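Local coordinates for protein 23S rRNA (guanine(2535)-N(1))-methyltransferase (Streptomyces viridochromogenes, PDB 1O9G) that methylates guanine-2535 of 23S ribosomal RNA at N1 with S-adenosyl-L-methionine as methyl donor, thereby conferring resistance to the orthosomycin antibiotic avilamycin, at residues Arg5-Arg10 / Pro32-Thr37; Glu111-Ser116 / Ser123-Ala128; Arg215-Pro220 / Arg229-Thr234. The protein carries 3 engineered substitutions. One frame throughout, in Å; residues are numbered along the deposited sequence.

Contact 1 (Arg5-Arg10 / Pro32-Thr37); sequences RHAVER and PVRLAT
Arg34, in the first turn of helix 33-45, reaches out to the carbonyl of Ala7, the central residue of an inverse gamma turn in the N-terminal arm that runs over this helix of the Rossmann-like methyltransferase fold. CG of Arg34 lies anti to the backbone N (chi1 -174°) and the chain runs extended to NE; the guanidinium meets Ala7 O side-on, through NE and NH2. Arg34 NH2 bonds to Ala7 O at 2.8 Å and Arg34 NE to the same Ala7 O at 2.9 Å; both bonds are bent, with N-H...O angles near 140°, as expected when two donors of one group share one acceptor. Ala7 O lies close to the guanidinium plane, whereas both nitrogens are tilted out of the carbonyl plane. Beside this polar grip the contact is aliphatic: the CB of Ala7 points at the helix, 3.7 Å from CG of Arg34, and also touches the methyl CG2 of Thr37 at 3.9 Å. The hydroxyl of Thr37 is engaged with His73 and Gln41. Beyond the turn the arm passes over Arg34: the backbone N of Arg10 sits above one face of the guanidinium, off-centre, and the exposed, poorly ordered side chain of Arg10 crosses that of Arg34 at about a right angle. Tyr4 adds a cation-pi contact to Arg34. Glu38, one turn further along the helix, accepts hydrogen bonds from the backbone N atoms of Arg5, His6 and Ala7, so arm and helix are joined through main-chain atoms of the arm at two helix positions. At the edge of the guanidinium Val8 O comes within 3.0 Å of Arg34 NH2, but the angle is too poor for a hydrogen bond.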
loop_
_atom_site.group_PDB
_atom_site.type_symbol
_atom_site.label_atom_id
_atom_site.label_comp_id
_atom_site.label_asym_id
_atom_site.label_seq_id
_atom_site.Cartn_x
_atom_site.Cartn_y
_atom_site.Cartn_z
ATOM N N ARG A 5 1.809 -16.755 7.728
ATOM C CA ARG A 5 2.013 -17.846 6.788
ATOM C C ARG A 5 3.235 -17.621 5.897
ATOM O O ARG A 5 3.885 -18.568 5.466
ATOM C CB ARG A 5 0.756 -17.986 5.923
ATOM C CG ARG A 5 0.605 -19.313 5.237
ATOM C CD ARG A 5 -0.632 -19.413 4.377
ATOM N NE ARG A 5 -1.846 -19.304 5.185
ATOM C CZ ARG A 5 -2.910 -18.572 4.868
ATOM N NH1 ARG A 5 -2.965 -17.875 3.738
ATOM N NH2 ARG A 5 -3.955 -18.546 5.684
ATOM N N HIS A 6 3.545 -16.354 5.629
ATOM C CA HIS A 6 4.562 -15.968 4.648
ATOM C C HIS A 6 5.710 -15.250 5.304
ATOM O O HIS A 6 6.871 -15.561 5.048
ATOM C CB HIS A 6 3.939 -15.070 3.580
ATOM C CG HIS A 6 2.946 -15.782 2.734
ATOM N ND1 HIS A 6 1.599 -15.776 3.016
ATOM C CD2 HIS A 6 3.099 -16.540 1.623
ATOM C CE1 HIS A 6 0.966 -16.516 2.126
ATOM N NE2 HIS A 6 1.852 -16.987 1.265
ATOM N N ALA A 7 5.369 -14.267 6.130
ATOM C CA ALA A 7 6.323 -13.547 6.945
ATOM C C ALA A 7 6.528 -14.328 8.245
ATOM O O ALA A 7 6.198 -13.842 9.322
ATOM C CB ALA A 7 5.803 -12.114 7.220
ATOM N N VAL A 8 7.081 -15.538 8.122
ATOM C CA VAL A 8 7.144 -16.524 9.206
ATOM C C VAL A 8 8.221 -16.179 10.235
ATOM O O VAL A 8 8.012 -16.343 11.437
ATOM C CB VAL A 8 7.413 -17.950 8.646
ATOM C CG1 VAL A 8 7.629 -18.965 9.776
ATOM C CG2 VAL A 8 6.273 -18.385 7.734
ATOM N N GLU A 9 9.370 -15.711 9.761
ATOM C CA GLU A 9 10.427 -15.242 10.649
ATOM C C GLU A 9 10.458 -13.718 10.629
ATOM O O GLU A 9 10.402 -13.106 9.559
ATOM C CB GLU A 9 11.777 -15.830 10.235
ATOM C CG GLU A 9 11.921 -17.307 10.577
ATOM C CD GLU A 9 12.366 -18.150 9.396
ATOM O OE1 GLU A 9 13.506 -17.958 8.921
ATOM O OE2 GLU A 9 11.580 -19.012 8.947
ATOM N N ARG A 10 10.523 -13.114 11.815
ATOM C CA ARG A 10 10.547 -11.658 11.944
ATOM C C ARG A 10 11.822 -11.105 11.312
ATOM O O ARG A 10 12.934 -11.414 11.749
ATOM C CB ARG A 10 10.447 -11.233 13.412
ATOM C CG ARG A 10 10.279 -9.731 13.621
ATOM C CD ARG A 10 9.400 -9.352 14.811
ATOM N NE ARG A 10 9.879 -9.920 16.074
ATOM C CZ ARG A 10 9.559 -9.469 17.290
ATOM N NH1 ARG A 10 8.750 -8.424 17.446
ATOM N NH2 ARG A 10 10.057 -10.071 18.366
ATOM N N PRO A 32 2.666 -1.570 9.910
ATOM C CA PRO A 32 3.759 -2.514 10.194
ATOM C C PRO A 32 4.232 -3.244 8.944
ATOM O O PRO A 32 3.409 -3.811 8.242
ATOM C CB PRO A 32 3.149 -3.510 11.184
ATOM C CG PRO A 32 1.884 -2.959 11.584
ATOM C CD PRO A 32 1.430 -1.925 10.620
ATOM N N VAL A 33 5.529 -3.211 8.670
ATOM C CA VAL A 33 6.088 -3.849 7.490
ATOM C C VAL A 33 5.753 -5.336 7.446
ATOM O O VAL A 33 5.380 -5.861 6.406
ATOM C CB VAL A 33 7.602 -3.635 7.417
ATOM C CG1 VAL A 33 8.200 -4.398 6.259
ATOM C CG2 VAL A 33 7.908 -2.115 7.292
ATOM N N ARG A 34 5.878 -6.021 8.574
ATOM C CA ARG A 34 5.637 -7.456 8.556
ATOM C C ARG A 34 4.207 -7.796 8.134
ATOM O O ARG A 34 3.973 -8.740 7.376
ATOM C CB ARG A 34 5.946 -8.059 9.919
ATOM C CG ARG A 34 5.864 -9.553 9.949
ATOM C CD ARG A 34 6.192 -10.151 11.278
ATOM N NE ARG A 34 6.452 -11.578 11.152
ATOM C CZ ARG A 34 6.633 -12.390 12.187
ATOM N NH1 ARG A 34 6.584 -11.920 13.429
ATOM N NH2 ARG A 34 6.867 -13.680 11.988
ATOM N N LEU A 35 3.251 -7.040 8.630
ATOM C CA LEU A 35 1.864 -7.260 8.285
ATOM C C LEU A 35 1.632 -6.879 6.826
ATOM O O LEU A 35 0.859 -7.530 6.119
ATOM C CB LEU A 35 0.940 -6.487 9.227
ATOM C CG LEU A 35 -0.545 -6.674 9.008
ATOM C CD1 LEU A 35 -0.923 -8.154 9.038
ATOM C CD2 LEU A 35 -1.340 -5.915 10.048
ATOM N N ALA A 36 2.271 -5.814 6.372
ATOM C CA ALA A 36 2.120 -5.413 4.959
ATOM C C ALA A 36 2.535 -6.533 4.017
ATOM O O ALA A 36 1.806 -6.878 3.074
ATOM C CB ALA A 36 2.917 -4.169 4.662
ATOM N N THR A 37 3.685 -7.120 4.280
ATOM C CA THR A 37 4.204 -8.156 3.391
ATOM C C THR A 37 3.372 -9.448 3.524
ATOM O O THR A 37 3.160 -10.136 2.545
ATOM C CB THR A 37 5.694 -8.361 3.595
ATOM O OG1 THR A 37 6.163 -9.294 2.618
ATOM C CG2 THR A 37 6.021 -8.960 4.912
#

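Contact 2 (Glu111-Ser116 / Ser123-Ala128)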
loop_
_atom_site.group_PDB
_atom_site.type_symbol
_atom_site.label_atom_id
_atom_site.label_comp_id
_atom_site.label_asym_id
_atom_site.label_seq_id
_atom_site.Cartn_x
_atom_site.Cartn_y
_atom_site.Cartn_z
ATOM N N GLU A 111 20.205 14.141 1.003
ATOM C CA GLU A 111 19.558 14.985 2.001
ATOM C C GLU A 111 19.990 14.595 3.413
ATOM O O GLU A 111 20.315 15.450 4.233
ATOM C CB GLU A 111 18.029 14.918 1.900
ATOM C CG GLU A 111 17.302 15.710 2.974
ATOM C CD GLU A 111 15.781 15.697 2.841
ATOM O OE1 GLU A 111 15.192 14.628 2.553
ATOM O OE2 GLU A 111 15.168 16.763 3.025
ATOM N N ARG A 112 19.966 13.293 3.692
ATOM C CA ARG A 112 20.357 12.758 4.992
ATOM C C ARG A 112 21.838 13.031 5.283
ATOM O O ARG A 112 22.198 13.375 6.410
ATOM C CB ARG A 112 20.071 11.265 5.089
ATOM C CG ARG A 112 18.600 10.926 5.196
ATOM C CD ARG A 112 17.914 11.652 6.314
ATOM N NE ARG A 112 16.665 11.057 6.756
ATOM C CZ ARG A 112 15.801 11.678 7.548
ATOM N NH1 ARG A 112 15.996 12.935 7.904
ATOM N NH2 ARG A 112 14.718 11.051 7.970
ATOM N N ARG A 113 22.702 12.860 4.295
ATOM C CA ARG A 113 24.125 13.173 4.464
ATOM C C ARG A 113 24.360 14.638 4.747
ATOM O O ARG A 113 25.200 14.977 5.600
ATOM C CB ARG A 113 24.942 12.732 3.260
ATOM C CG ARG A 113 24.997 11.238 3.109
ATOM C CD ARG A 113 25.994 10.738 2.099
ATOM N NE ARG A 113 25.842 9.303 1.945
ATOM C CZ ARG A 113 26.311 8.391 2.793
ATOM N NH1 ARG A 113 26.996 8.746 3.870
ATOM N NH2 ARG A 113 26.082 7.099 2.554
ATOM N N GLU A 114 23.610 15.516 4.076
ATOM C CA GLU A 114 23.708 16.942 4.333
ATOM C C GLU A 114 23.245 17.260 5.772
ATOM O O GLU A 114 23.861 18.069 6.459
ATOM C CB GLU A 114 22.945 17.761 3.299
ATOM C CG GLU A 114 23.585 17.733 1.915
ATOM C CD GLU A 114 22.728 18.375 0.831
ATOM O OE1 GLU A 114 21.471 18.276 0.886
ATOM O OE2 GLU A 114 23.317 18.965 -0.104
ATOM N N GLN A 115 22.171 16.630 6.222
ATOM C CA GLN A 115 21.673 16.805 7.578
ATOM C C GLN A 115 22.688 16.317 8.606
ATOM O O GLN A 115 22.844 16.926 9.665
ATOM C CB GLN A 115 20.331 16.090 7.755
ATOM C CG GLN A 115 19.181 16.782 7.056
ATOM C CD GLN A 115 17.914 15.958 7.057
ATOM O OE1 GLN A 115 17.975 14.755 6.923
ATOM N NE2 GLN A 115 16.776 16.608 7.248
ATOM N N SER A 116 23.378 15.218 8.312
ATOM C CA SER A 116 24.484 14.744 9.140
ATOM C C SER A 116 25.524 15.811 9.289
ATOM O O SER A 116 25.969 16.100 10.406
ATOM C CB SER A 116 25.142 13.504 8.535
ATOM O OG SER A 116 26.357 13.185 9.181
ATOM N N SER A 123 21.750 9.396 13.845
ATOM C CA SER A 123 20.621 8.847 13.123
ATOM C C SER A 123 20.589 9.275 11.658
ATOM O O SER A 123 20.031 8.573 10.856
ATOM C CB SER A 123 19.298 9.233 13.760
ATOM O OG SER A 123 19.173 10.613 13.837
ATOM N N TYR A 124 21.130 10.439 11.313
ATOM C CA TYR A 124 21.077 10.908 9.925
ATOM C C TYR A 124 21.960 10.006 9.057
ATOM O O TYR A 124 21.625 9.727 7.901
ATOM C CB TYR A 124 21.494 12.369 9.786
ATOM C CG TYR A 124 20.537 13.337 10.415
ATOM C CD1 TYR A 124 19.259 13.497 9.916
ATOM C CD2 TYR A 124 20.905 14.067 11.511
ATOM C CE1 TYR A 124 18.386 14.387 10.487
ATOM C CE2 TYR A 124 20.023 14.960 12.128
ATOM C CZ TYR A 124 18.767 15.107 11.597
ATOM O OH TYR A 124 17.935 16.007 12.216
ATOM N N LEU A 125 23.099 9.574 9.604
ATOM C CA LEU A 125 23.973 8.658 8.871
ATOM C C LEU A 125 23.430 7.226 8.836
ATOM O O LEU A 125 23.655 6.526 7.860
ATOM C CB LEU A 125 25.390 8.672 9.444
ATOM C CG LEU A 125 26.239 9.872 9.085
ATOM C CD1 LEU A 125 27.624 9.708 9.704
ATOM C CD2 LEU A 125 26.347 10.097 7.554
ATOM N N GLU A 126 22.718 6.809 9.870
ATOM C CA GLU A 126 21.975 5.545 9.879
ATOM C C GLU A 126 20.954 5.584 8.726
ATOM O O GLU A 126 20.822 4.611 7.977
ATOM C CB GLU A 126 21.280 5.297 11.228
ATOM C CG GLU A 126 22.210 4.907 12.390
ATOM C CD GLU A 126 21.482 4.706 13.731
ATOM O OE1 GLU A 126 20.945 5.683 14.306
ATOM O OE2 GLU A 126 21.444 3.575 14.229
ATOM N N ALA A 127 20.298 6.722 8.528
ATOM C CA ALA A 127 19.307 6.848 7.480
ATOM C C ALA A 127 19.953 6.905 6.094
ATOM O O ALA A 127 19.422 6.355 5.138
ATOM C CB ALA A 127 18.436 8.067 7.703
ATOM N N ALA A 128 21.073 7.608 5.953
ATOM C CA ALA A 128 21.753 7.688 4.661
ATOM C C ALA A 128 22.169 6.300 4.204
ATOM O O ALA A 128 21.951 5.975 3.053
ATOM C CB ALA A 128 22.946 8.624 4.726
#
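A helical hairpin is joined here close to its turn, where Tyr124 and Leu125 of helix 122-140 meet Gln115 and Ser116 of helix 102-119. The two segments run nearly antiparallel at a crossing angle of -160°, with their axes 8.1 Å apart. The Tyr124 ring has CG anti to the carbonyl carbon (chi1 -67°) and lies with one face against Gln115, whose CB makes a CH-pi contact 3.8 Å from the ring centroid. Gln115 OE1 rests near the CD1-CE1 side of that ring, the amide plane turned 50° from it. The same OE1 accepts a nearly straight hydrogen bond of 2.9 Å from Arg112 NH1, one turn earlier, which ties the Gln115 amide oxygen to the guanidinium; NH1 in turn lies at the edge of the Tyr124 ring, 3.8 Å from CE1. In the chain both helices come between strands 77-84 and 147-151, and the pair projects from the Rossmann-like sheet. The Arg112 chain is bent at chi2, and its CG, CD and NE lie against the Ala127 methyl, NE 3.6 Å from CB; its NH2 bonds to Val20 O. On another side of the interface the Ala128 methyl sits over the centre of the Arg113 guanidinium, which is salt-bridged to Glu109. Nearer the turn, Ser116 OG touches Leu125 CG at 3.3 Å.

Contact 3 (Arg215-Pro220 / Arg229-Thr234)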
loop_
_atom_site.group_PDB
_atom_site.type_symbol
_atom_site.label_atom_id
_atom_site.label_comp_id
_atom_site.label_asym_id
_atom_site.label_seq_id
_atom_site.Cartn_x
_atom_site.Cartn_y
_atom_site.Cartn_z
ATOM N N ARG A 215 -8.628 -1.223 11.717
ATOM C CA ARG A 215 -8.567 -1.499 13.140
ATOM C C ARG A 215 -9.915 -2.076 13.539
ATOM O O ARG A 215 -10.836 -1.352 13.936
ATOM C CB ARG A 215 -8.278 -0.218 13.914
ATOM C CG ARG A 215 -7.980 -0.427 15.384
ATOM C CD ARG A 215 -6.513 -0.714 15.666
ATOM N NE ARG A 215 -5.625 0.370 15.230
ATOM C CZ ARG A 215 -4.344 0.218 14.882
ATOM N NH1 ARG A 215 -3.766 -0.983 14.906
ATOM N NH2 ARG A 215 -3.629 1.278 14.512
ATOM N N SER A 216 -10.043 -3.385 13.395
ATOM C CA SER A 216 -11.254 -4.070 13.814
ATOM C C SER A 216 -11.016 -5.556 13.990
ATOM O O SER A 216 -9.937 -6.061 13.721
ATOM C CB SER A 216 -12.375 -3.843 12.820
ATOM O OG SER A 216 -12.192 -4.675 11.713
ATOM N N ARG A 217 -12.033 -6.246 14.485
ATOM C CA ARG A 217 -11.938 -7.683 14.702
ATOM C C ARG A 217 -12.305 -8.430 13.422
ATOM O O ARG A 217 -11.804 -9.527 13.180
ATOM C CB ARG A 217 -12.837 -8.118 15.871
ATOM C CG ARG A 217 -12.712 -7.281 17.160
ATOM C CD ARG A 217 -11.319 -6.720 17.481
ATOM N NE ARG A 217 -10.434 -7.720 18.090
ATOM C CZ ARG A 217 -9.143 -7.897 17.790
ATOM N NH1 ARG A 217 -8.536 -7.156 16.865
ATOM N NH2 ARG A 217 -8.446 -8.834 18.424
ATOM N N LYS A 218 -13.167 -7.823 12.611
ATOM C CA LYS A 218 -13.735 -8.458 11.427
ATOM C C LYS A 218 -14.364 -7.388 10.523
ATOM O O LYS A 218 -15.278 -6.679 10.938
ATOM C CB LYS A 218 -14.788 -9.495 11.836
ATOM C CG LYS A 218 -15.225 -10.408 10.697
ATOM C CD LYS A 218 -15.940 -11.663 11.183
ATOM C CE LYS A 218 -14.978 -12.685 11.827
ATOM N NZ LYS A 218 -13.746 -12.952 11.014
ATOM N N ILE A 219 -13.893 -7.283 9.278
ATOM C CA ILE A 219 -14.409 -6.297 8.338
ATOM C C ILE A 219 -15.632 -6.859 7.633
ATOM O O ILE A 219 -15.551 -7.919 7.033
ATOM C CB ILE A 219 -13.312 -5.926 7.331
ATOM C CG1 ILE A 219 -12.202 -5.156 8.056
ATOM C CG2 ILE A 219 -13.890 -5.087 6.174
ATOM C CD1 ILE A 219 -10.892 -5.088 7.295
ATOM N N PRO A 220 -16.768 -6.168 7.715
ATOM C CA PRO A 220 -18.001 -6.661 7.096
ATOM C C PRO A 220 -17.957 -6.571 5.560
ATOM O O PRO A 220 -17.776 -5.479 5.043
ATOM C CB PRO A 220 -19.082 -5.740 7.692
ATOM C CG PRO A 220 -18.350 -4.462 8.040
ATOM C CD PRO A 220 -16.966 -4.877 8.409
ATOM N N ARG A 229 -9.536 -14.101 5.423
ATOM C CA ARG A 229 -9.461 -13.132 6.498
ATOM C C ARG A 229 -8.241 -13.399 7.369
ATOM O O ARG A 229 -7.762 -14.514 7.447
ATOM C CB ARG A 229 -10.689 -13.223 7.376
ATOM C CG ARG A 229 -11.931 -12.685 6.768
ATOM C CD ARG A 229 -13.102 -12.862 7.693
ATOM N NE ARG A 229 -14.353 -12.449 7.079
ATOM C CZ ARG A 229 -14.741 -11.192 6.932
ATOM N NH1 ARG A 229 -13.988 -10.195 7.359
ATOM N NH2 ARG A 229 -15.899 -10.937 6.349
ATOM N N LEU A 230 -7.712 -12.343 7.976
ATOM C CA LEU A 230 -6.731 -12.480 9.035
ATOM C C LEU A 230 -6.925 -11.447 10.146
ATOM O O LEU A 230 -7.550 -10.403 9.947
ATOM C CB LEU A 230 -5.297 -12.508 8.482
ATOM C CG LEU A 230 -4.655 -11.208 8.012
ATOM C CD1 LEU A 230 -4.475 -10.181 9.130
ATOM C CD2 LEU A 230 -3.287 -11.488 7.396
ATOM N N LYS A 231 -6.421 -11.794 11.327
ATOM C CA LYS A 231 -6.404 -10.937 12.510
ATOM C C LYS A 231 -5.007 -10.996 13.102
ATOM O O LYS A 231 -4.543 -12.081 13.475
ATOM C CB LYS A 231 -7.393 -11.461 13.550
ATOM C CG LYS A 231 -8.841 -11.455 13.087
ATOM C CD LYS A 231 -9.727 -12.272 14.032
ATOM C CE LYS A 231 -9.954 -11.540 15.360
ATOM N NZ LYS A 231 -10.464 -12.431 16.446
ATOM N N ILE A 232 -4.316 -9.860 13.139
ATOM C CA ILE A 232 -3.005 -9.764 13.764
ATOM C C ILE A 232 -3.002 -8.520 14.625
ATOM O O ILE A 232 -3.245 -7.428 14.134
ATOM C CB ILE A 232 -1.892 -9.666 12.692
ATOM C CG1 ILE A 232 -1.914 -10.894 11.760
ATOM C CG2 ILE A 232 -0.522 -9.485 13.340
ATOM C CD1 ILE A 232 -1.399 -12.155 12.372
ATOM N N GLY A 233 -2.730 -8.692 15.912
ATOM C CA GLY A 233 -2.782 -7.593 16.859
ATOM C C GLY A 233 -4.174 -6.970 16.893
ATOM O O GLY A 233 -5.214 -7.700 16.939
ATOM N N THR A 234 -4.196 -5.629 16.808
ATOM C CA THR A 234 -5.449 -4.872 16.797
ATOM C C THR A 234 -6.038 -4.690 15.377
ATOM O O THR A 234 -7.046 -4.002 15.208
ATOM C CB THR A 234 -5.228 -3.487 17.457
ATOM O OG1 THR A 234 -4.250 -3.583 18.503
ATOM C CG2 THR A 234 -6.476 -3.015 18.191
HETATM O O HOH W 1 -9.324 -4.139 17.216
HETATM O O HOH W 2 -13.265 -11.910 14.938
HETATM O O HOH W 3 -11.503 -9.356 8.626
#
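Arg229 holds the loop 215-220 at Ile219, its guanidinium presented end-on with NH1 and NH2 both bonded to Ile219 O. Arg229 NH1 lies 2.8 Å and Arg229 NH2 3.1 Å from Ile219 O. The chain is extended from CG to NE, and chi4 (-77°) turns CZ off the line of the chain. A water also accepts from Arg229 NH1 and Ile219 N. Lys218 crosses Arg229 at about a right angle, its CG 3.5 Å above the guanidinium plane. Bends at chi3 and chi4 fold its chain back, leaving Lys218 NZ 3.4 Å from Arg229 CD and near the like-charged Arg229 guanidinium. Further along, Arg217 doubles over at chi2 and chi3, and its NH1 makes a weak bond to Gly233 O in the guanidinium plane; a water, weakly bound by NH1, donates to Thr234 O. Lys231 lays CG, CD and CE against Arg217 O. Arg215, likewise bent, sets CD 3.4 Å from CG2 of the poorly ordered Thr234. Strand 228-232 turns at Gly233 and Thr234 to pair with strand 235-241, the strand hairpin that ends the 3-2-1-4-5-7-6 sheet of class I methyltransferases.

Overall arrangement
From the N terminus the three contacts follow one another in series; none encloses or crosses another. Contact 1 closes a loop of 21 residues without regular structure, bringing helix 33-45 back against the N-terminal arm. Contact 2 follows strand 77-84 and closes the short turn between two long helices on an outlying part of the chain, its centre 27 Å from that of contact 1. Contact 3 ties the loop after strand 209-214 to the edge strand 228-232. Contacts 1 and 3 meet directly: Leu35 of the helix packs on Leu230 and Ile232 of that strand, joining arm, helix and sheet edge. Contact 2 stands apart, about 22 Å from contact 3 between nearest atoms.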